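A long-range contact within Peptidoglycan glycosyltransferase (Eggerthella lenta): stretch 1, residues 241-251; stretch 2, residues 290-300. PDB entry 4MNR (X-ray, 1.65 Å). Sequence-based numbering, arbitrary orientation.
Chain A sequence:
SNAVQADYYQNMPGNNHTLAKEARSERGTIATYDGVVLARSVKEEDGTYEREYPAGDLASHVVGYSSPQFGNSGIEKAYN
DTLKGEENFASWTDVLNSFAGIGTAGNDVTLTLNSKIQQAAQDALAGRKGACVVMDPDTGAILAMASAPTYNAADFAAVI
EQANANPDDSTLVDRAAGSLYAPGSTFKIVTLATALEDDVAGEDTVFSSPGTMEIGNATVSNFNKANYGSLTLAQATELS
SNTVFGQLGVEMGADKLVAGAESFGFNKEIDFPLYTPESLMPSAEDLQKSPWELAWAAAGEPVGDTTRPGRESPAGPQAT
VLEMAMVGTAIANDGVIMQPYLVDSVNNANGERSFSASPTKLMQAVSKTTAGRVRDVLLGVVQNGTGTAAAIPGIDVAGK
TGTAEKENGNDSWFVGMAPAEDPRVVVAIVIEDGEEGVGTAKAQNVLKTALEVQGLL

Stretch 1 241-251: SNTVFGQLGVE
Stretch 2, residues 290-300: SPWELAWAAAG

A helix beginning at Asn242 and running on past Glu251 meets a second helix that begins at Pro291 (phi/psi near -64/-41 in both); their axes approach to 7.1 Å, with 120° between their N-to-C directions. Each begins behind a serine N-cap in the t rotamer, which brings its hydroxyl back to the first helical turn: Ser241 OG accepts from Val244 N (3.2 Å) and Ser290 OG from Glu293 N (3.1 Å).

Small residues permit the close approach. The CA atoms of Gly246 and Ala295 lie 3.8 Å apart, and Gly246 CA makes a CA-H...O contact with Ala295 O (3.5 Å, 151° at H). Gly249 CA lies 5.1 Å from Ala298 CA. The methyl Ala298 CB packs 3.6 Å from Gly249 CA; a CB on this glycine would point toward stretch 2 and lie 2.6 Å from Ala298 CB, a clash. The same methyl carbon, Ala298 CB, sits 3.4 Å from Phe245 O.

Larger side chains pack around these small residues. Leu294 (chi1 170°, t; chi2 58°, p) points toward stretch 1, placing CD2 3.6 Å from Gly249 O and 3.9 Å from Val250 CA. Val250 (t) sets CG2 4.3 Å from Ala295 CB and 4.0 Å from Pro291 O. Phe245 (chi1 -83°, m; chi2 81°) starts toward stretch 2, with CB 4.5 Å from Ala299 CB, but its ring leads away.

No direct hydrogen bond joins the stretches. Asn242 (chi1 -66°, m; chi2 -34°) instead directs OD1 to a water that lies 2.8 Å from Asn242 OD1 and 2.7 Å from Ala299 O and so links the two stretches. Its ND2 lies at the edge of the Trp296 indole, 3.9 Å from Trp296 CZ3. Although CA-to-CB of Trp296 points away, chi1 -87° (m) and chi2 118° bring the ring end back to this contact. Gly300 adopts phi/psi 90/8, and Gly300 N donates to Ala297 O (2.9 Å).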

# COMPACT_ATOMS: atom_id res chain seq x y z
N SER A 241 -2.26 -20.98 0.52
CA SER A 241 -1.87 -22.01 -0.46
C SER A 241 -1.89 -21.50 -1.91
O SER A 241 -2.94 -21.10 -2.43
CB SER A 241 -2.79 -23.23 -0.35
OG SER A 241 -2.57 -24.10 -1.45
N ASN A 242 -0.73 -21.52 -2.56
CA ASN A 242 -0.65 -21.11 -3.96
C ASN A 242 -1.33 -22.12 -4.88
O ASN A 242 -1.93 -21.75 -5.89
CB ASN A 242 0.81 -20.95 -4.40
CG ASN A 242 1.54 -19.81 -3.68
OD1 ASN A 242 0.94 -18.79 -3.35
ND2 ASN A 242 2.84 -20.00 -3.44
N THR A 243 -1.22 -23.40 -4.55
CA THR A 243 -1.81 -24.40 -5.45
C THR A 243 -3.34 -24.37 -5.43
O THR A 243 -3.98 -24.64 -6.44
CB THR A 243 -1.28 -25.82 -5.23
OG1 THR A 243 -1.50 -26.23 -3.88
CG2 THR A 243 0.23 -25.88 -5.55
N VAL A 244 -3.94 -24.01 -4.29
CA VAL A 244 -5.38 -23.83 -4.28
C VAL A 244 -5.76 -22.57 -5.05
O VAL A 244 -6.67 -22.59 -5.88
CB VAL A 244 -5.91 -23.71 -2.85
CG1 VAL A 244 -7.37 -23.23 -2.86
CG2 VAL A 244 -5.79 -25.05 -2.13
N PHE A 245 -5.08 -21.47 -4.78
CA PHE A 245 -5.44 -20.23 -5.49
C PHE A 245 -5.17 -20.30 -6.99
O PHE A 245 -5.92 -19.71 -7.78
CB PHE A 245 -4.84 -19.00 -4.80
CG PHE A 245 -5.67 -18.52 -3.66
CD1 PHE A 245 -5.59 -19.14 -2.42
CD2 PHE A 245 -6.61 -17.51 -3.84
CE1 PHE A 245 -6.40 -18.72 -1.37
CE2 PHE A 245 -7.43 -17.09 -2.80
CZ PHE A 245 -7.32 -17.70 -1.56
N GLY A 246 -4.16 -21.07 -7.39
CA GLY A 246 -3.90 -21.28 -8.80
C GLY A 246 -5.07 -21.97 -9.47
O GLY A 246 -5.52 -21.56 -10.54
N GLN A 247 -5.56 -23.03 -8.84
CA GLN A 247 -6.71 -23.76 -9.36
C GLN A 247 -7.95 -22.88 -9.40
O GLN A 247 -8.75 -22.97 -10.33
CB GLN A 247 -6.98 -25.00 -8.52
CG GLN A 247 -5.88 -26.04 -8.62
CD GLN A 247 -6.13 -27.20 -7.68
OE1 GLN A 247 -6.81 -28.16 -8.03
NE2 GLN A 247 -5.62 -27.09 -6.45
N LEU A 248 -8.11 -22.05 -8.37
CA LEU A 248 -9.25 -21.14 -8.31
C LEU A 248 -9.19 -20.13 -9.46
O LEU A 248 -10.20 -19.85 -10.08
CB LEU A 248 -9.32 -20.46 -6.93
CG LEU A 248 -10.39 -19.39 -6.76
CD1 LEU A 248 -11.80 -19.97 -6.93
CD2 LEU A 248 -10.22 -18.71 -5.38
N GLY A 249 -7.99 -19.63 -9.75
CA GLY A 249 -7.79 -18.75 -10.90
C GLY A 249 -8.21 -19.37 -12.22
O GLY A 249 -8.91 -18.74 -13.02
N VAL A 250 -7.78 -20.60 -12.46
CA VAL A 250 -8.14 -21.31 -13.68
C VAL A 250 -9.65 -21.54 -13.72
O VAL A 250 -10.28 -21.43 -14.77
CB VAL A 250 -7.40 -22.65 -13.80
CG1 VAL A 250 -8.02 -23.53 -14.88
CG2 VAL A 250 -5.92 -22.41 -14.06
N GLU A 251 -10.24 -21.85 -12.56
CA GLU A 251 -11.68 -22.10 -12.52
C GLU A 251 -12.48 -20.83 -12.84
O GLU A 251 -13.47 -20.89 -13.59
CB GLU A 251 -12.10 -22.67 -11.17
CG GLU A 251 -13.58 -22.97 -11.10
CD GLU A 251 -13.96 -23.80 -9.89
OE1 GLU A 251 -13.08 -24.08 -9.06
OE2 GLU A 251 -15.15 -24.18 -9.79
N SER A 290 -2.26 -18.43 -21.43
CA SER A 290 -1.39 -19.17 -20.52
C SER A 290 -2.06 -19.44 -19.19
O SER A 290 -2.06 -18.56 -18.31
CB SER A 290 -0.09 -18.39 -20.28
OG SER A 290 0.74 -19.07 -19.35
N PRO A 291 -2.62 -20.65 -19.01
CA PRO A 291 -3.19 -21.07 -17.72
C PRO A 291 -2.18 -20.95 -16.60
O PRO A 291 -2.56 -20.68 -15.46
CB PRO A 291 -3.53 -22.55 -17.96
CG PRO A 291 -3.82 -22.62 -19.41
CD PRO A 291 -2.89 -21.63 -20.08
N TRP A 292 -0.91 -21.18 -16.91
CA TRP A 292 0.14 -21.06 -15.91
C TRP A 292 0.26 -19.61 -15.42
O TRP A 292 0.34 -19.36 -14.21
CB TRP A 292 1.46 -21.55 -16.50
CG TRP A 292 2.62 -21.45 -15.58
CD1 TRP A 292 2.90 -22.26 -14.52
CD2 TRP A 292 3.68 -20.48 -15.65
NE1 TRP A 292 4.08 -21.86 -13.92
CE2 TRP A 292 4.57 -20.77 -14.60
CE3 TRP A 292 3.96 -19.41 -16.50
CZ2 TRP A 292 5.72 -20.02 -14.37
CZ3 TRP A 292 5.10 -18.66 -16.27
CH2 TRP A 292 5.96 -18.97 -15.21
N GLU A 293 0.27 -18.65 -16.35
CA GLU A 293 0.31 -17.25 -15.97
C GLU A 293 -0.94 -16.86 -15.18
O GLU A 293 -0.88 -16.08 -14.22
CB GLU A 293 0.48 -16.34 -17.20
CG GLU A 293 0.75 -14.88 -16.81
CD GLU A 293 0.89 -13.93 -18.01
OE1 GLU A 293 1.10 -14.42 -19.15
OE2 GLU A 293 0.79 -12.69 -17.81
N LEU A 294 -2.09 -17.40 -15.60
CA LEU A 294 -3.36 -17.11 -14.93
C LEU A 294 -3.37 -17.63 -13.50
O LEU A 294 -3.76 -16.93 -12.56
CB LEU A 294 -4.51 -17.73 -15.74
CG LEU A 294 -5.90 -17.72 -15.07
CD1 LEU A 294 -6.35 -16.31 -14.70
CD2 LEU A 294 -6.92 -18.38 -15.99
N ALA A 295 -2.90 -18.86 -13.34
CA ALA A 295 -2.85 -19.48 -12.02
C ALA A 295 -1.95 -18.68 -11.07
O ALA A 295 -2.33 -18.40 -9.94
CB ALA A 295 -2.35 -20.91 -12.14
N TRP A 296 -0.76 -18.32 -11.54
CA TRP A 296 0.13 -17.53 -10.70
C TRP A 296 -0.39 -16.12 -10.42
O TRP A 296 -0.20 -15.59 -9.32
CB TRP A 296 1.53 -17.46 -11.33
CG TRP A 296 2.41 -18.62 -10.92
CD1 TRP A 296 2.95 -19.57 -11.73
CD2 TRP A 296 2.83 -18.94 -9.59
NE1 TRP A 296 3.71 -20.46 -10.99
CE2 TRP A 296 3.64 -20.09 -9.67
CE3 TRP A 296 2.61 -18.36 -8.34
CZ2 TRP A 296 4.23 -20.67 -8.55
CZ3 TRP A 296 3.19 -18.95 -7.22
CH2 TRP A 296 3.99 -20.09 -7.34
N ALA A 297 -1.05 -15.50 -11.39
CA ALA A 297 -1.62 -14.18 -11.15
C ALA A 297 -2.66 -14.24 -10.04
O ALA A 297 -2.75 -13.33 -9.20
CB ALA A 297 -2.26 -13.62 -12.43
N ALA A 298 -3.44 -15.31 -10.02
CA ALA A 298 -4.46 -15.47 -8.97
C ALA A 298 -3.81 -15.57 -7.60
O ALA A 298 -4.41 -15.21 -6.58
CB ALA A 298 -5.33 -16.69 -9.23
N ALA A 299 -2.56 -16.04 -7.57
CA ALA A 299 -1.82 -16.15 -6.32
C ALA A 299 -0.94 -14.93 -6.08
O ALA A 299 -0.14 -14.91 -5.13
CB ALA A 299 -0.96 -17.40 -6.33
N GLY A 300 -1.07 -13.92 -6.92
CA GLY A 300 -0.35 -12.68 -6.69
C GLY A 300 1.04 -12.55 -7.30
O GLY A 300 1.74 -11.58 -7.01
O HOH W 1 1.90 -16.21 -3.92